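Local coordinates for CigR Protein (Salmonella enterica subsp. enterica serovar Typhimurium, PDB 4EW5), which is a putative inner membrane protein of Salmonella, here its C-terminal domain, whose biochemical role the structure alone does not show, at the interface of chains A and B. Residues are numbered along the deposited sequence; one frame, centred on the assembly and turned at random. Chains: chain A/B, CigR Protein.

Contact 1: the interface of chains A and B. Residues chain A 67, 69, 74, 83, 93; chain B 8, 11, 14-15.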
ATOM      1  N   PRO A  67      -0.618  -2.744   9.351  1.00 21.21           N
ATOM      2  CA  PRO A  67      -0.767  -4.192   9.551  1.00 21.00           C
ATOM      3  C   PRO A  67       0.038  -4.763  10.693  1.00 19.85           C
ATOM      4  O   PRO A  67       1.157  -4.294  11.021  1.00 20.79           O
ATOM      5  CB  PRO A  67      -0.268  -4.810   8.213  1.00 22.31           C
ATOM      6  CG  PRO A  67      -0.412  -3.729   7.239  1.00 23.22           C
ATOM      7  CD  PRO A  67      -0.116  -2.423   8.021  1.00 21.42           C
ATOM      8  N   TYR A  69       1.840  -8.039  12.334  1.00 21.24           N
ATOM      9  CA  TYR A  69       2.417  -9.374  12.111  1.00 21.98           C
ATOM     10  C   TYR A  69       3.085  -9.830  13.362  1.00 22.07           C
ATOM     11  O   TYR A  69       4.109  -9.232  13.805  1.00 21.01           O
ATOM     12  CB  TYR A  69       3.468  -9.337  11.019  1.00 22.44           C
ATOM     13  CG  TYR A  69       3.026  -8.743   9.717  1.00 22.31           C
ATOM     14  CD1 TYR A  69       2.370  -9.518   8.757  1.00 24.66           C
ATOM     15  CD2 TYR A  69       3.295  -7.415   9.415  1.00 22.18           C
ATOM     16  CE1 TYR A  69       1.970  -8.969   7.571  1.00 22.55           C
ATOM     17  CE2 TYR A  69       2.868  -6.833   8.235  1.00 20.53           C
ATOM     18  CZ  TYR A  69       2.246  -7.589   7.293  1.00 22.94           C
ATOM     19  OH  TYR A  69       1.825  -6.969   6.117  1.00 22.25           O
ATOM     20  N   TRP A  74       6.567  -2.271  13.912  1.00 19.14           N
ATOM     21  CA  TRP A  74       6.859  -1.087  13.116  1.00 19.56           C
ATOM     22  C   TRP A  74       7.677  -0.116  14.000  1.00 20.37           C
ATOM     23  O   TRP A  74       7.362   0.040  15.207  1.00 21.71           O
ATOM     24  CB  TRP A  74       5.569  -0.424  12.692  1.00 20.01           C
ATOM     25  CG  TRP A  74       4.855  -1.167  11.614  1.00 19.94           C
ATOM     26  CD1 TRP A  74       3.741  -1.981  11.724  1.00 19.25           C
ATOM     27  CD2 TRP A  74       5.233  -1.208  10.214  1.00 19.88           C
ATOM     28  NE1 TRP A  74       3.373  -2.477  10.523  1.00 19.64           N
ATOM     29  CE2 TRP A  74       4.225  -2.037   9.551  1.00 19.51           C
ATOM     30  CE3 TRP A  74       6.232  -0.607   9.452  1.00 19.20           C
ATOM     31  CZ2 TRP A  74       4.250  -2.271   8.208  1.00 17.76           C
ATOM     32  CZ3 TRP A  74       6.218  -0.848   8.099  1.00 19.81           C
ATOM     33  CH2 TRP A  74       5.246  -1.654   7.493  1.00 19.26           C
ATOM     34  N   LEU A  83       9.438  -2.005   9.332  1.00 18.65           N
ATOM     35  CA  LEU A  83       8.969  -3.134  10.028  1.00 17.61           C
ATOM     36  C   LEU A  83      10.214  -4.006  10.320  1.00 21.13           C
ATOM     37  O   LEU A  83      10.968  -4.370   9.389  1.00 20.19           O
ATOM     38  CB  LEU A  83       8.056  -3.982   9.167  1.00 18.60           C
ATOM     39  CG  LEU A  83       7.353  -5.187   9.807  1.00 17.44           C
ATOM     40  CD1 LEU A  83       6.337  -4.768  10.893  1.00 17.03           C
ATOM     41  CD2 LEU A  83       6.677  -6.080   8.799  1.00 18.43           C
ATOM     42  N   ALA A  93      10.444  -4.556   5.985  1.00 20.24           N
ATOM     43  CA  ALA A  93       9.817  -3.667   5.013  1.00 21.35           C
ATOM     44  C   ALA A  93      10.255  -2.317   5.388  1.00 21.92           C
ATOM     45  O   ALA A  93      10.471  -2.076   6.582  1.00 21.97           O
ATOM     46  CB  ALA A  93       8.280  -3.739   5.060  1.00 18.77           C
TER
ATOM     47  N   PRO B   8       4.616 -11.559   7.172  1.00 25.37           N
ATOM     48  CA  PRO B   8       4.823 -10.378   6.311  1.00 23.56           C
ATOM     49  C   PRO B   8       5.540 -10.726   5.012  1.00 26.00           C
ATOM     50  O   PRO B   8       6.620 -10.218   4.722  1.00 24.69           O
ATOM     51  CB  PRO B   8       5.641  -9.471   7.189  1.00 24.31           C
ATOM     52  CG  PRO B   8       6.506 -10.459   7.958  1.00 24.46           C
ATOM     53  CD  PRO B   8       5.612 -11.629   8.249  1.00 22.97           C
ATOM     54  N   VAL B  11       4.236  -7.155   2.363  1.00 21.12           N
ATOM     55  CA  VAL B  11       3.747  -6.135   3.308  1.00 19.47           C
ATOM     56  C   VAL B  11       3.042  -4.992   2.539  1.00 19.62           C
ATOM     57  O   VAL B  11       1.951  -4.552   2.922  1.00 18.35           O
ATOM     58  CB  VAL B  11       4.895  -5.612   4.194  1.00 19.24           C
ATOM     59  CG1 VAL B  11       4.420  -4.338   4.988  1.00 18.77           C
ATOM     60  CG2 VAL B  11       5.409  -6.774   5.097  1.00 17.35           C
ATOM     61  N   ASP B  14      -0.363  -5.943   1.528  1.00 22.56           N
ATOM     62  CA  ASP B  14      -1.271  -6.000   2.707  1.00 22.19           C
ATOM     63  C   ASP B  14      -1.696  -4.573   3.068  1.00 20.39           C
ATOM     64  O   ASP B  14      -2.883  -4.330   3.416  1.00 19.61           O
ATOM     65  CB  ASP B  14      -0.583  -6.599   3.927  1.00 22.29           C
ATOM     66  CG  ASP B  14      -0.305  -8.116   3.766  1.00 24.43           C
ATOM     67  OD1 ASP B  14      -1.087  -8.805   3.010  1.00 22.18           O
ATOM     68  OD2 ASP B  14       0.626  -8.561   4.454  1.00 21.61           O
ATOM     69  N   ILE B  15      -0.739  -3.643   3.041  1.00 20.59           N
ATOM     70  CA  ILE B  15      -1.083  -2.247   3.324  1.00 20.43           C
ATOM     71  C   ILE B  15      -2.115  -1.724   2.300  1.00 19.27           C
ATOM     72  O   ILE B  15      -3.170  -1.138   2.651  1.00 19.03           O
ATOM     73  CB  ILE B  15       0.119  -1.319   3.434  1.00 19.10           C
ATOM     74  CG1 ILE B  15       1.034  -1.770   4.615  1.00 20.43           C
ATOM     75  CG2 ILE B  15      -0.363   0.144   3.550  1.00 19.91           C
ATOM     76  CD1 ILE B  15       2.384  -1.083   4.535  1.00 22.02           C
TER

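Contact 2: the interface of chains A and B. Residues chain A 12-13, 16, 94-95; chain B 12-13.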
ATOM      1  N   GLU A  12       1.797  -0.553  -5.318  1.00 22.32           N
ATOM      2  CA  GLU A  12       1.584  -0.877  -3.911  1.00 23.02           C
ATOM      3  C   GLU A  12       2.524  -0.070  -2.998  1.00 22.00           C
ATOM      4  O   GLU A  12       2.163   0.319  -1.891  1.00 19.64           O
ATOM      5  CB  GLU A  12       1.696  -2.382  -3.694  1.00 23.53           C
ATOM      6  CG  GLU A  12       0.686  -3.188  -4.474  1.00 27.89           C
ATOM      7  CD  GLU A  12       1.129  -3.503  -5.956  1.00 35.55           C
ATOM      8  OE1 GLU A  12       2.312  -3.173  -6.430  1.00 40.64           O
ATOM      9  OE2 GLU A  12       0.271  -4.101  -6.672  1.00 48.13           O
ATOM     10  N   SER A  13       3.747   0.203  -3.456  1.00 23.64           N
ATOM     11  CA  SER A  13       4.647   1.049  -2.665  0.60 23.65           C
ATOM     12  C   SER A  13       4.088   2.467  -2.591  1.00 22.55           C
ATOM     13  O   SER A  13       4.173   3.067  -1.537  1.00 23.56           O
ATOM     14  CB  SER A  13       6.069   1.032  -3.238  0.60 26.45           C
ATOM     15  OG  SER A  13       6.629  -0.260  -3.128  0.60 27.42           O
ATOM     16  N   SER A  16       1.211   2.493  -0.054  1.00 19.01           N
ATOM     17  CA  SER A  16       1.752   2.303   1.255  1.00 20.18           C
ATOM     18  C   SER A  16       2.400   3.548   1.813  1.00 19.29           C
ATOM     19  O   SER A  16       2.152   3.916   2.958  1.00 19.61           O
ATOM     20  CB  SER A  16       2.792   1.184   1.294  1.00 20.84           C
ATOM     21  OG  SER A  16       2.250  -0.040   0.971  1.00 23.35           O
ATOM     22  N   ILE A  94      10.440  -1.469   4.373  1.00 20.73           N
ATOM     23  CA  ILE A  94      10.938  -0.162   4.551  1.00 21.59           C
ATOM     24  C   ILE A  94      10.015   0.766   3.718  1.00 21.99           C
ATOM     25  O   ILE A  94       9.806   0.562   2.531  1.00 22.21           O
ATOM     26  CB  ILE A  94      12.365   0.012   3.986  1.00 22.92           C
ATOM     27  CG1 ILE A  94      13.348  -0.958   4.665  1.00 23.70           C
ATOM     28  CG2 ILE A  94      12.867   1.464   4.130  1.00 22.25           C
ATOM     29  CD1 ILE A  94      14.606  -1.131   3.824  1.00 24.07           C
ATOM     30  N   ILE A  95       9.491   1.788   4.347  1.00 21.22           N
ATOM     31  CA  ILE A  95       8.777   2.871   3.651  1.00 21.37           C
ATOM     32  C   ILE A  95       9.468   4.153   3.960  1.00 21.75           C
ATOM     33  O   ILE A  95       9.411   4.693   5.068  1.00 21.81           O
ATOM     34  CB  ILE A  95       7.313   2.907   4.128  1.00 23.31           C
ATOM     35  CG1 ILE A  95       6.723   1.510   3.954  1.00 25.58           C
ATOM     36  CG2 ILE A  95       6.498   3.963   3.408  1.00 22.42           C
ATOM     37  CD1 ILE A  95       5.377   1.339   4.623  1.00 26.21           C
TER
ATOM     38  N   GLU B  12       3.646  -4.539   1.448  1.00 19.14           N
ATOM     39  CA  GLU B  12       3.012  -3.421   0.727  1.00 21.65           C
ATOM     40  C   GLU B  12       1.667  -3.815   0.117  1.00 20.57           C
ATOM     41  O   GLU B  12       0.766  -2.952  -0.014  1.00 19.82           O
ATOM     42  CB  GLU B  12       3.978  -2.856  -0.308  1.00 24.84           C
ATOM     43  CG  GLU B  12       5.093  -2.077   0.401  1.00 29.52           C
ATOM     44  CD  GLU B  12       6.100  -1.431  -0.530  1.00 37.87           C
ATOM     45  OE1 GLU B  12       6.162  -1.805  -1.740  1.00 42.78           O
ATOM     46  OE2 GLU B  12       6.870  -0.564  -0.001  1.00 49.10           O
ATOM     47  N   SER B  13       1.535  -5.080  -0.319  1.00 22.67           N
ATOM     48  CA  SER B  13       0.248  -5.572  -0.817  0.60 21.83           C
ATOM     49  C   SER B  13      -0.786  -5.588   0.328  1.00 21.31           C
ATOM     50  O   SER B  13      -1.930  -5.272   0.130  1.00 19.22           O
ATOM     51  CB  SER B  13       0.383  -6.974  -1.408  0.60 23.65           C
ATOM     52  OG  SER B  13       1.327  -7.027  -2.453  0.60 23.67           O
TER
HETATM   53  O   HOH W   1       6.360   2.522   0.189  1.00 27.76           O
HETATM   54  O   HOH W   2       5.671  -3.194  -4.209  1.00 45.59           O

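Contact 1: the interface of chains A and B
A:Tyr69 meets B:Pro8 with one face of its ring and B:Asp14 with its hydroxyl, where helix 11-26 of chain B and the loop before it pack against strands and loops of chain A in a two-fold symmetric helix-on-sheet interface of the CigR C-terminal domain. B:Pro8 CB sits over the tyrosine ring, 3.5 Å from its centroid, a CH-pi contact in which the two side chains run antiparallel alongside each other. Proline suits this place because its rigid, flat-sided ring offers C-H groups to an aromatic face at little entropic cost. The hydroxyl OH of A:Tyr69 donates to B:Asp14 OD2 at 2.6 Å, which accepts through its anti lone pair, away from the other oxygen; ring and carboxylate planes differ by 36°. B:Asp14 CG stands anti to its carbonyl carbon (chi1 -70°), which carries the carboxylate to the ring's edge. One turn earlier, B:Val11 spreads its two branches: CG1, anti to the backbone N (chi1 169°), meets A:Trp74 CH2 at 3.8 Å and the methyl of A:Ala93, while CG2 faces A:Tyr69 and A:Leu83 CD2. The small alanine lets the valine come near its strand. A:Pro67 CG packs on B:Ile15 CG1 at 3.6 Å, the two side chains roughly perpendicular. Behind this contact A:Trp74 NE1 donates in its ring plane to A:Pro67 O (2.9 Å), tying the indole to that backbone carbonyl, while A:Leu83 CD1 covers an indole face.

Contact 2: the interface of chains A and B
Near their N-terminal ends the two copies of helix 11-26 meet, with A:Glu12, A:Ser13, A:Ser16, B:Glu12 and B:Ser13 all in helical backbone conformation and A:Ile94 and A:Ile95 extended in strand 91-95. At this helix-helix crossing of the symmetric CigR pair, B:Glu12 reaches across chain A. Its chain, extended beyond CG (chi2 -178°), carries the carboxylate between A:Ser13 and strand 91-95. Glutamate suits this reach, having a long chain and a polar end that water can hold. B:Glu12 CD comes to 3.6 Å from A:Ser13 CA, laying the carboxylate against the helix. The direct approach of B:Glu12 OE1 to A:Ser13 OG is modelled too short to be trusted. Water 1 gives a clearer link, lying 3.1 Å from B:Glu12 OE2 and also contacting the backbone oxygen of A:Ser13. Water 2, 2.9 Å from B:Glu12 OE1 and at longer range from A:Ser13 OG, joins the two doubtful atoms and shares their uncertainty. A:Ser16 turns its hydroxyl back on its own helix, OG donating to A:Glu12 O at 2.9 Å from 31° off the carbonyl plane. The bond gives the hydroxyl a partner in its own helix, while the short side chain lets B:Glu12 CG pass 4.1 Å from A:Ser16 CB. A:Glu12 lies alongside the partner helix, its CB 3.8 Å from B:Glu12 O; the carboxylates of the two glutamates are not in contact.

The C-alpha centres of contact 1 and contact 2 are about 8 Å apart, and both use the beginning of helix 11-26 of chain B; contact 2 also takes in the same helix of chain A. Neighbouring residues divide the work: B:Val11, B:Asp14 and B:Ile15 serve contact 1, whereas B:Glu12 and B:Ser13 serve contact 2. Strand 91-95 of chain A also joins them, through A:Ala93 in the first and A:Ile94 and A:Ile95 in the second. A largely apolar patch thus adjoins a hydrated polar one. Two-fold symmetry repeats each with the chains exchanged, consistent with a dimer, although the crystal assembly alone does not establish that the full-length protein pairs this way.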